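Local coordinates for N-acetyltransferase domain-containing protein (Deinococcus radiodurans, PDB 3S6F) that probably transfers acetyl groups to amines as a member of the GNAT family, and binds coenzyme A and calcium, at residues A[14-19]-A[48-53]. Residues are numbered along the deposited sequence; the frame is centred on the assembly and turned at random.
Sequences TTLEGV and AVFVLA
Where the edge strand 11-13 of the GNAT sheet runs out, the chain turns away across its neighbour, and residues Thr-14 to Val-19 pack on strand 49-54 chiefly around the ring of Phe-50. No direct hydrogen bond joins the two segments; a water bridges them instead, donating to Thr-14 O at 2.8 Å and accepting from Phe-50 N, and it continues the pairing of the strands just past their last backbone bonds. Thr-14 CA also makes a CA-H...O contact with Phe-50 O at 3.4 Å. Phe-50 CG sits between its own backbone N and carbonyl carbon (chi1 62°), and the rim of the ring meets the departing chain. Thr-14 O lies 3.5 Å above one face, offset toward the rim, while Thr-15 O and Leu-16 N meet the edge in plane. At the far end of the ring, Phe-50 CZ comes within 3.4 Å of Thr-15 C, and the side chains of Leu-16 and Phe-50 cross at about a right angle, Leu-16 CG lying 3.8 Å from Phe-50 CZ. A flat aromatic suits this place because it can offer a face to Thr-14 O and its rim to the backbone of Thr-15 and Leu-16. An alanine here would probably leave a gap beside that backbone, depriving Leu-16 CG of its ring contact. Farther along, Leu-52 and Val-19 reach toward each other tip to tip, Leu-52 CD1 to Val-19 CG2 at 3.8 Å; both are buried, and their branched apolar ends suit a contact between methyl groups. An ST turn, with Glu-17 N donating to Thr-15 OG1, and a type II turn from Leu-16 to Val-19 shape the loop; Gly-18 suits the latter, since its backbone angles would jam a side chain against the preceding carbonyl. Helix 37-46 packs on Leu-16, Phe-50 and Leu-52, completing a hydrophobic corner between loop, first helix and mixed sheet of the GNAT fold.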
ATOM      1  N   THR A  14      -5.427 -18.279   5.157  1.00  9.17           N
ATOM      2  CA  THR A  14      -5.406 -16.838   5.278  1.00  9.53           C
ATOM      3  C   THR A  14      -5.348 -16.378   6.731  1.00  9.60           C
ATOM      4  O   THR A  14      -5.636 -15.222   7.041  1.00 10.34           O
ATOM      5  CB  THR A  14      -6.630 -16.233   4.565  1.00 10.41           C
ATOM      6  OG1 THR A  14      -7.812 -16.738   5.197  1.00 12.54           O
ATOM      7  CG2 THR A  14      -6.647 -16.579   3.089  1.00 11.89           C
ATOM      8  N   THR A  15      -4.951 -17.286   7.626  1.00  9.99           N
ATOM      9  CA  THR A  15      -4.719 -16.984   9.023  1.00 10.57           C
ATOM     10  C   THR A  15      -3.361 -17.561   9.420  1.00  9.69           C
ATOM     11  O   THR A  15      -2.775 -18.359   8.693  1.00 10.04           O
ATOM     12  CB  THR A  15      -5.761 -17.588   9.957  1.00 12.13           C
ATOM     13  OG1 THR A  15      -5.453 -18.959  10.175  1.00 14.17           O
ATOM     14  CG2 THR A  15      -7.186 -17.347   9.472  1.00 14.28           C
ATOM     15  N   LEU A  16      -2.887 -17.180  10.596  1.00  9.95           N
ATOM     16  CA  LEU A  16      -1.695 -17.739  11.191  1.00 10.52           C
ATOM     17  C   LEU A  16      -1.998 -18.917  12.117  1.00 10.18           C
ATOM     18  O   LEU A  16      -1.120 -19.402  12.805  1.00 11.16           O
ATOM     19  CB  LEU A  16      -0.902 -16.652  11.922  1.00 10.03           C
ATOM     20  CG  LEU A  16      -0.219 -15.635  11.010  1.00 10.07           C
ATOM     21  CD1 LEU A  16       0.147 -14.380  11.796  1.00 11.22           C
ATOM     22  CD2 LEU A  16       1.021 -16.275  10.370  1.00 13.25           C
ATOM     23  N   GLU A  17      -3.249 -19.402  12.165  1.00 11.27           N
ATOM     24  CA  GLU A  17      -3.561 -20.557  13.018  1.00 11.23           C
ATOM     25  C   GLU A  17      -2.762 -21.755  12.536  1.00 11.33           C
ATOM     26  O   GLU A  17      -2.807 -22.112  11.375  1.00 13.29           O
ATOM     27  CB  GLU A  17      -5.067 -20.841  13.027  1.00 12.37           C
ATOM     28  CG  GLU A  17      -5.861 -19.716  13.652  1.00 12.58           C
ATOM     29  CD  GLU A  17      -7.318 -20.081  13.878  1.00 14.43           C
ATOM     30  OE1 GLU A  17      -7.887 -20.742  12.988  1.00 21.39           O
ATOM     31  OE2 GLU A  17      -7.920 -19.777  14.934  1.00 14.18           O
ATOM     32  N   GLY A  18      -2.014 -22.364  13.442  1.00 11.17           N
ATOM     33  CA  GLY A  18      -1.223 -23.523  13.077  1.00 11.96           C
ATOM     34  C   GLY A  18       0.082 -23.216  12.378  1.00 12.17           C
ATOM     35  O   GLY A  18       0.754 -24.138  11.902  1.00 14.72           O
ATOM     36  N   VAL A  19       0.474 -21.942  12.309  1.00 11.04           N
ATOM     37  CA  VAL A  19       1.729 -21.536  11.670  1.00 11.00           C
ATOM     38  C   VAL A  19       2.664 -20.963  12.715  1.00 11.52           C
ATOM     39  O   VAL A  19       2.319 -19.994  13.409  1.00 12.40           O
ATOM     40  CB  VAL A  19       1.471 -20.454  10.616  1.00 11.36           C
ATOM     41  CG1 VAL A  19       2.792 -19.985   9.949  1.00 12.36           C
ATOM     42  CG2 VAL A  19       0.479 -20.933   9.570  1.00 12.96           C
ATOM     43  N   ALA A  48      -3.294  -6.401   6.344  1.00  7.13           N
ATOM     44  CA  ALA A  48      -4.762  -6.459   6.248  1.00  7.91           C
ATOM     45  C   ALA A  48      -5.223  -7.875   5.974  1.00  7.66           C
ATOM     46  O   ALA A  48      -6.119  -8.403   6.642  1.00  9.47           O
ATOM     47  CB  ALA A  48      -5.298  -5.499   5.196  1.00  8.95           C
ATOM     48  N   VAL A  49      -4.646  -8.499   4.951  1.00  7.51           N
ATOM     49  CA  VAL A  49      -4.936  -9.870   4.549  1.00  8.04           C
ATOM     50  C   VAL A  49      -3.646 -10.472   4.028  1.00  7.37           C
ATOM     51  O   VAL A  49      -2.699  -9.764   3.630  1.00  7.48           O
ATOM     52  CB  VAL A  49      -6.065  -9.976   3.482  1.00  8.57           C
ATOM     53  CG1 VAL A  49      -7.413  -9.441   3.998  1.00 11.07           C
ATOM     54  CG2 VAL A  49      -5.642  -9.317   2.172  1.00  9.90           C
ATOM     55  N   PHE A  50      -3.615 -11.785   3.971  1.00  7.39           N
ATOM     56  CA  PHE A  50      -2.485 -12.521   3.402  1.00  7.34           C
ATOM     57  C   PHE A  50      -2.949 -13.897   2.990  1.00  7.35           C
ATOM     58  O   PHE A  50      -4.017 -14.352   3.423  1.00  8.27           O
ATOM     59  CB  PHE A  50      -1.291 -12.597   4.383  1.00  7.37           C
ATOM     60  CG  PHE A  50      -1.623 -13.309   5.645  1.00  7.42           C
ATOM     61  CD1 PHE A  50      -1.534 -14.694   5.746  1.00  9.04           C
ATOM     62  CD2 PHE A  50      -2.045 -12.604   6.761  1.00  8.95           C
ATOM     63  CE1 PHE A  50      -1.852 -15.346   6.918  1.00  9.74           C
ATOM     64  CE2 PHE A  50      -2.363 -13.272   7.929  1.00  9.68           C
ATOM     65  CZ  PHE A  50      -2.265 -14.642   8.001  1.00  9.73           C
ATOM     66  N   VAL A  51      -2.134 -14.560   2.162  1.00  7.76           N
ATOM     67  CA  VAL A  51      -2.376 -15.948   1.781  1.00  7.65           C
ATOM     68  C   VAL A  51      -1.068 -16.723   1.912  1.00  7.40           C
ATOM     69  O   VAL A  51      -0.039 -16.229   1.468  1.00  8.24           O
ATOM     70  CB  VAL A  51      -2.943 -16.108   0.351  1.00  8.11           C
ATOM     71  CG1 VAL A  51      -3.375 -17.557   0.084  1.00  9.52           C
ATOM     72  CG2 VAL A  51      -4.120 -15.155   0.097  1.00  9.70           C
ATOM     73  N   LEU A  52      -1.126 -17.881   2.542  1.00  7.61           N
ATOM     74  CA  LEU A  52      -0.023 -18.814   2.678  1.00  8.32           C
ATOM     75  C   LEU A  52      -0.296 -20.083   1.896  1.00  8.25           C
ATOM     76  O   LEU A  52      -1.416 -20.587   1.923  1.00 10.63           O
ATOM     77  CB  LEU A  52       0.160 -19.219   4.163  1.00  8.30           C
ATOM     78  CG  LEU A  52       0.209 -18.085   5.180  1.00  9.11           C
ATOM     79  CD1 LEU A  52       0.408 -18.618   6.594  1.00 10.78           C
ATOM     80  CD2 LEU A  52       1.313 -17.067   4.833  1.00 10.11           C
ATOM     81  N   ALA A  53       0.755 -20.617   1.285  1.00  8.62           N
ATOM     82  CA  ALA A  53       0.760 -21.921   0.625  1.00  9.38           C
ATOM     83  C   ALA A  53       1.663 -22.833   1.433  1.00 10.23           C
ATOM     84  O   ALA A  53       2.804 -22.466   1.698  1.00 10.20           O
ATOM     85  CB  ALA A  53       1.280 -21.788  -0.801  1.00 10.90           C
TER
HETATM   86  O   HOH W   1      -5.818 -12.711   5.864  1.00 10.44           O